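Local coordinates for chloroplast pentatricopeptide repeat protein 10 (Zea mays, PDB 4M59), which binds two similar intergenic chloroplast RNA regions, in the atpH 5'-UTR and psaJ 3'-UTR, and acts as a barrier to RNA decay, at the interface of chains A and B. Residues are numbered along the deposited sequence; one frame, centred on the assembly and turned at random. Chains: chain A/B, Chloroplast pentatricopeptide repeat protein 10.

Contact 1: the interface of chains A and B. Residues chain A 114, 118, 122, 153; chain B 365-366.
B:Arg365 places its guanidinium between A:Arg118 and A:Arg153, where two pentatricopeptide repeat solenoids of the PPR10 homodimer meet. On one face lies the guanidinium of A:Arg153, stacked at an angle of 25° between planes and displaced toward the rim, with its CZ 3.4 Å from CZ of B:Arg365. The two side chains cross at about a right angle, and NH1 of A:Arg153 runs back over CD of B:Arg365. NH2 of A:Arg153 and NH1 of B:Arg365 come within 2.8 Å, but both are donors and no hydrogen bond joins them; this stack of like charges probably depends on solvent or anions to offset it. Toward the other face of B:Arg365 stands A:Arg118, whose guanidinium in turn takes CB of B:Arg365 over one of its own faces, with CZ 3.8 Å from that methylene. With CG between the backbone N and the carbonyl carbon (chi1 58°) and a bend at chi3, the guanidinium of B:Arg365 is brought between the two arginines. Beside it, the amide N of B:Gly366, just ahead of helix 367-380, gives a weak hydrogen bond of 3.3 Å to the backbone O of A:Arg118. Farther out, the hydroxyl OH of A:Tyr122 lies 3.5 Å from CB of A:Arg153 and flanks the base of that chain, while the imidazole NE2 of A:His114 sits 3.7 Å from CG of A:Arg118 and backs its bend.

Contact 2: the interface of chains A and B. Residues chain A 286, 316, 318-319, 322; chain B 592-594.
B:Gln593 takes a positive phi (67°) in the loop between helices 580-590 and 599-612, a turn of the backbone that presents its carbonyl to A:Asn286 and its side chain to A:Asn316 and A:Thr319. The backbone O of B:Gln593 accepts a hydrogen bond of 2.7 Å from the amide ND2 of A:Asn286; the donor stands above the carbonyl plane, 45° out of it, and is not directed at a lone pair. The side chains of B:Gln593 and A:Asn316 come from opposite directions and lay their amides face over face, 31° from parallel, CG of A:Asn316 3.3 Å from CD of B:Gln593. NE2 of B:Gln593 is near OD1 of A:Asn316, but its N-H points away and no hydrogen bond forms. NE2 of B:Gln593 also reaches the hydroxyl OG1 of A:Thr319 at 2.6 Å, a hydrogen bond in which the amide can only donate. That hydroxyl gives its own hydrogen to OD1 of A:Asn316, nearly along the C=O axis, in a contact modelled doubtfully short. If both contacts are real, A:Thr319 may link B:Gln593 to A:Asn316 and help hold the asparagine amide. The methyl CG2 of B:Thr594 lies 3.5 Å from CD1 of A:Leu322 and also faces the amide of A:Asn286, while OG1 rests against CB of A:Asn318. The loop is thereby docked, within the homodimer, against the N-terminal turns of helices 282-295 and 317-328 of the partner.

Contact 3: the interface of chains A and B. Residues chain A 52-53, 85; chain B 435, 437.
NE2, the amide nitrogen of B:Gln435, has as chain A neighbours OE1 of A:Gln85 at 3.1 Å and, about 70° round from it, CH2 of A:Trp52 at 3.8 Å. The oxygen of A:Gln85 stands well above the amide plane of B:Gln435, and the N-H groups point away from it, so the pair is a close polar approach and not a hydrogen bond. The two amides are almost parallel, 14° apart, while their side chains cross at a slant, and NE2 of A:Gln85 passes 3.9 Å from CB of B:Gln435. Where A:Trp52 is concerned, NE2 of B:Gln435 arrives at the edge of the indole, in the ring plane. B:Gln435 is the last residue of helix 422-435; its chain, extended beyond CG, carries the amide away from the helix end toward A:Gln85 and A:Trp52. In this dimer of pentatricopeptide repeat proteins the helix end thus lies against helix 52-65 and the residue preceding helix 86-95. The backbone O of B:Gln435 stays 3.9 Å from the carboxylate oxygen OE2 of A:Glu53, a pair of acceptors that probably contributes little attraction. The carboxylate of B:Asp437 lies farther off still, and its charge may slightly disfavour the approach. Within chain A, CG of A:Gln85 sits over one face of the indole, 3.5 Å from CH2 of A:Trp52. A:Glu53 bends at chi2 (100°), with its CG over the opposite face, 3.4 Å above the ring plane, and the indole is sandwiched within its own chain.

Contact 1: the interface of chains A and B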
loop_
_atom_site.group_PDB
_atom_site.type_symbol
_atom_site.label_atom_id
_atom_site.label_comp_id
_atom_site.label_asym_id
_atom_site.label_seq_id
_atom_site.Cartn_x
_atom_site.Cartn_y
_atom_site.Cartn_z
ATOM N N HIS A 114 -18.911 20.266 -19.385
ATOM C CA HIS A 114 -18.445 19.578 -18.220
ATOM C C HIS A 114 -17.565 18.439 -18.638
ATOM O O HIS A 114 -16.626 18.093 -17.953
ATOM C CB HIS A 114 -19.613 19.047 -17.427
ATOM C CG HIS A 114 -19.211 18.168 -16.297
ATOM N ND1 HIS A 114 -19.678 16.885 -16.152
ATOM C CD2 HIS A 114 -18.372 18.390 -15.260
ATOM C CE1 HIS A 114 -19.149 16.350 -15.071
ATOM N NE2 HIS A 114 -18.355 17.241 -14.510
ATOM N N ARG A 118 -13.623 17.854 -17.654
ATOM C CA ARG A 118 -13.156 16.661 -16.961
ATOM C C ARG A 118 -11.979 16.005 -17.674
ATOM O O ARG A 118 -11.508 14.950 -17.257
ATOM C CB ARG A 118 -14.295 15.653 -16.818
ATOM C CG ARG A 118 -15.134 15.839 -15.568
ATOM C CD ARG A 118 -15.322 14.526 -14.830
ATOM N NE ARG A 118 -14.993 14.648 -13.413
ATOM C CZ ARG A 118 -14.130 13.862 -12.777
ATOM N NH1 ARG A 118 -13.893 14.044 -11.486
ATOM N NH2 ARG A 118 -13.504 12.897 -13.434
ATOM N N TYR A 122 -9.754 22.723 -21.088
ATOM C CA TYR A 122 -10.355 23.989 -20.684
ATOM C C TYR A 122 -10.407 24.998 -21.826
ATOM O O TYR A 122 -11.470 25.508 -22.166
ATOM C CB TYR A 122 -9.590 24.570 -19.496
ATOM C CG TYR A 122 -9.427 23.600 -18.350
ATOM C CD1 TYR A 122 -10.443 22.716 -18.017
ATOM C CD2 TYR A 122 -8.259 23.561 -17.603
ATOM C CE1 TYR A 122 -10.302 21.826 -16.970
ATOM C CE2 TYR A 122 -8.106 22.674 -16.558
ATOM C CZ TYR A 122 -9.134 21.808 -16.246
ATOM O OH TYR A 122 -8.994 20.921 -15.206
ATOM N N ARG A 153 -9.554 26.200 -12.749
ATOM C CA ARG A 153 -8.584 25.119 -12.856
ATOM C C ARG A 153 -7.489 25.444 -13.863
ATOM O O ARG A 153 -6.583 24.649 -14.091
ATOM C CB ARG A 153 -9.280 23.812 -13.246
ATOM C CG ARG A 153 -10.623 23.600 -12.568
ATOM C CD ARG A 153 -10.976 22.124 -12.495
ATOM N NE ARG A 153 -12.176 21.889 -11.695
ATOM C CZ ARG A 153 -12.213 21.122 -10.612
ATOM N NH1 ARG A 153 -11.114 20.515 -10.192
ATOM N NH2 ARG A 153 -13.349 20.966 -9.950
ATOM N N ARG B 365 -8.770 14.517 -12.217
ATOM C CA ARG B 365 -9.632 15.075 -13.247
ATOM C C ARG B 365 -8.832 16.057 -14.092
ATOM O O ARG B 365 -8.179 16.954 -13.561
ATOM C CB ARG B 365 -10.847 15.763 -12.628
ATOM C CG ARG B 365 -10.509 16.879 -11.655
ATOM C CD ARG B 365 -11.768 17.592 -11.183
ATOM N NE ARG B 365 -12.552 18.110 -12.300
ATOM C CZ ARG B 365 -13.795 18.573 -12.188
ATOM N NH1 ARG B 365 -14.397 18.582 -11.007
ATOM N NH2 ARG B 365 -14.434 19.026 -13.257
ATOM N N GLY B 366 -8.875 15.873 -15.405
ATOM C CA GLY B 366 -8.098 16.690 -16.302
ATOM C C GLY B 366 -6.754 16.093 -16.621
ATOM O O GLY B 366 -5.808 16.803 -16.890
#

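Contact 2: the interface of chains A and B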
loop_
_atom_site.group_PDB
_atom_site.type_symbol
_atom_site.label_atom_id
_atom_site.label_comp_id
_atom_site.label_asym_id
_atom_site.label_seq_id
_atom_site.Cartn_x
_atom_site.Cartn_y
_atom_site.Cartn_z
ATOM N N ASN A 286 -14.604 10.800 16.970
ATOM C CA ASN A 286 -13.987 9.725 16.228
ATOM C C ASN A 286 -13.698 10.163 14.826
ATOM O O ASN A 286 -12.756 9.712 14.203
ATOM C CB ASN A 286 -14.886 8.510 16.210
ATOM C CG ASN A 286 -14.754 7.684 17.445
ATOM O OD1 ASN A 286 -13.659 7.285 17.824
ATOM N ND2 ASN A 286 -15.866 7.426 18.096
ATOM N N ASN A 316 -16.382 3.899 24.330
ATOM C CA ASN A 316 -16.700 2.487 24.485
ATOM C C ASN A 316 -15.645 1.598 23.834
ATOM O O ASN A 316 -14.503 2.016 23.654
ATOM C CB ASN A 316 -18.080 2.180 23.901
ATOM C CG ASN A 316 -18.297 2.829 22.554
ATOM O OD1 ASN A 316 -17.418 3.516 22.032
ATOM N ND2 ASN A 316 -19.470 2.610 21.975
ATOM N N ASN A 318 -15.839 0.230 20.762
ATOM C CA ASN A 318 -15.699 0.544 19.362
ATOM C C ASN A 318 -14.765 1.698 19.185
ATOM O O ASN A 318 -13.980 1.733 18.254
ATOM C CB ASN A 318 -17.043 0.909 18.772
ATOM C CG ASN A 318 -18.113 -0.057 19.150
ATOM O OD1 ASN A 318 -17.830 -1.151 19.622
ATOM N ND2 ASN A 318 -19.357 0.327 18.945
ATOM N N THR A 319 -14.862 2.654 20.091
ATOM C CA THR A 319 -13.986 3.806 20.082
ATOM C C THR A 319 -12.554 3.395 20.395
ATOM O O THR A 319 -11.617 3.837 19.754
ATOM C CB THR A 319 -14.449 4.826 21.110
ATOM O OG1 THR A 319 -15.851 5.034 20.970
ATOM C CG2 THR A 319 -13.739 6.119 20.906
ATOM N N LEU A 322 -10.869 1.396 17.645
ATOM C CA LEU A 322 -10.543 2.339 16.613
ATOM C C LEU A 322 -9.169 2.890 16.888
ATOM O O LEU A 322 -8.329 2.950 16.007
ATOM C CB LEU A 322 -11.587 3.447 16.634
ATOM C CG LEU A 322 -11.579 4.588 15.638
ATOM C CD1 LEU A 322 -12.993 4.889 15.305
ATOM C CD2 LEU A 322 -10.937 5.828 16.210
ATOM N N SER B 592 -23.405 3.741 18.696
ATOM C CA SER B 592 -22.200 3.108 18.234
ATOM C C SER B 592 -21.048 4.009 18.429
ATOM O O SER B 592 -19.948 3.571 18.608
ATOM C CB SER B 592 -22.324 2.725 16.773
ATOM O OG SER B 592 -22.065 3.813 15.938
ATOM N N GLN B 593 -21.309 5.280 18.499
ATOM C CA GLN B 593 -20.216 6.150 18.774
ATOM C C GLN B 593 -19.222 6.175 17.656
ATOM O O GLN B 593 -18.476 7.106 17.559
ATOM C CB GLN B 593 -19.399 5.603 19.932
ATOM C CG GLN B 593 -20.039 5.702 21.308
ATOM C CD GLN B 593 -19.053 6.051 22.394
ATOM O OE1 GLN B 593 -19.369 6.030 23.566
ATOM N NE2 GLN B 593 -17.845 6.362 21.997
ATOM N N THR B 594 -19.208 5.147 16.809
ATOM C CA THR B 594 -18.315 5.117 15.643
ATOM C C THR B 594 -19.060 4.928 14.358
ATOM O O THR B 594 -18.620 5.366 13.316
ATOM C CB THR B 594 -17.239 4.017 15.686
ATOM O OG1 THR B 594 -17.831 2.771 16.037
ATOM C CG2 THR B 594 -16.186 4.355 16.655
#

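Contact 3: the interface of chains A and B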
loop_
_atom_site.group_PDB
_atom_site.type_symbol
_atom_site.label_atom_id
_atom_site.label_comp_id
_atom_site.label_asym_id
_atom_site.label_seq_id
_atom_site.Cartn_x
_atom_site.Cartn_y
_atom_site.Cartn_z
ATOM N N TRP A 52 -26.554 1.737 -24.212
ATOM C CA TRP A 52 -26.174 3.071 -24.636
ATOM C C TRP A 52 -25.020 3.090 -25.602
ATOM O O TRP A 52 -24.860 4.041 -26.354
ATOM C CB TRP A 52 -25.867 3.956 -23.433
ATOM C CG TRP A 52 -24.757 3.467 -22.575
ATOM C CD1 TRP A 52 -24.865 2.787 -21.405
ATOM C CD2 TRP A 52 -23.363 3.636 -22.811
ATOM N NE1 TRP A 52 -23.630 2.520 -20.898
ATOM C CE2 TRP A 52 -22.688 3.031 -21.751
ATOM C CE3 TRP A 52 -22.622 4.239 -23.824
ATOM C CZ2 TRP A 52 -21.317 3.013 -21.673
ATOM C CZ3 TRP A 52 -21.262 4.219 -23.743
ATOM C CH2 TRP A 52 -20.620 3.610 -22.680
ATOM N N GLU A 53 -24.211 2.042 -25.589
ATOM C CA GLU A 53 -23.083 1.979 -26.509
ATOM C C GLU A 53 -23.602 1.792 -27.914
ATOM O O GLU A 53 -22.934 2.120 -28.884
ATOM C CB GLU A 53 -22.142 0.830 -26.170
ATOM C CG GLU A 53 -21.639 0.818 -24.760
ATOM C CD GLU A 53 -22.401 -0.144 -23.910
ATOM O OE1 GLU A 53 -23.639 -0.026 -23.849
ATOM O OE2 GLU A 53 -21.770 -1.028 -23.309
ATOM N N GLN A 85 -20.213 9.031 -19.116
ATOM C CA GLN A 85 -19.320 8.733 -20.211
ATOM C C GLN A 85 -18.776 9.950 -20.896
ATOM O O GLN A 85 -19.093 10.226 -22.031
ATOM C CB GLN A 85 -20.017 7.841 -21.209
ATOM C CG GLN A 85 -20.234 6.474 -20.685
ATOM C CD GLN A 85 -18.941 5.816 -20.363
ATOM O OE1 GLN A 85 -17.948 6.028 -21.043
ATOM N NE2 GLN A 85 -18.927 5.024 -19.313
ATOM N N GLN B 435 -16.354 0.715 -18.761
ATOM C CA GLN B 435 -17.594 0.973 -19.415
ATOM C C GLN B 435 -18.406 -0.240 -19.654
ATOM O O GLN B 435 -19.426 -0.147 -20.256
ATOM C CB GLN B 435 -17.391 1.685 -20.726
ATOM C CG GLN B 435 -16.044 1.659 -21.307
ATOM C CD GLN B 435 -15.856 2.758 -22.311
ATOM O OE1 GLN B 435 -14.823 2.897 -22.926
ATOM N NE2 GLN B 435 -16.852 3.548 -22.479
ATOM N N ASP B 437 -17.990 -2.591 -21.617
ATOM C CA ASP B 437 -18.061 -2.952 -23.017
ATOM C C ASP B 437 -17.356 -4.272 -23.239
ATOM O O ASP B 437 -16.148 -4.324 -23.401
ATOM C CB ASP B 437 -17.441 -1.866 -23.880
ATOM C CG ASP B 437 -17.533 -2.181 -25.335
ATOM O OD1 ASP B 437 -18.370 -3.023 -25.703
ATOM O OD2 ASP B 437 -16.771 -1.594 -26.119
#

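Contacts 1 and 3 are neighbours, about 21 Å between the centres of their C-alpha atoms, whereas contact 2 lies about 39 Å from contact 1 and 42 Å from contact 3. No residue is common to them. Between contacts 3 and 1, chain A advances from helix 52-65 to the loop after helix 141-151 while chain B retreats from helix 422-435 to the loop before helix 367-380, as expected for solenoids running in opposite directions there. Contact 2 joins later helices of chain A to a loop far along chain B. Two-fold symmetry repeats all three, spreading the homodimer interface over much of each superhelix.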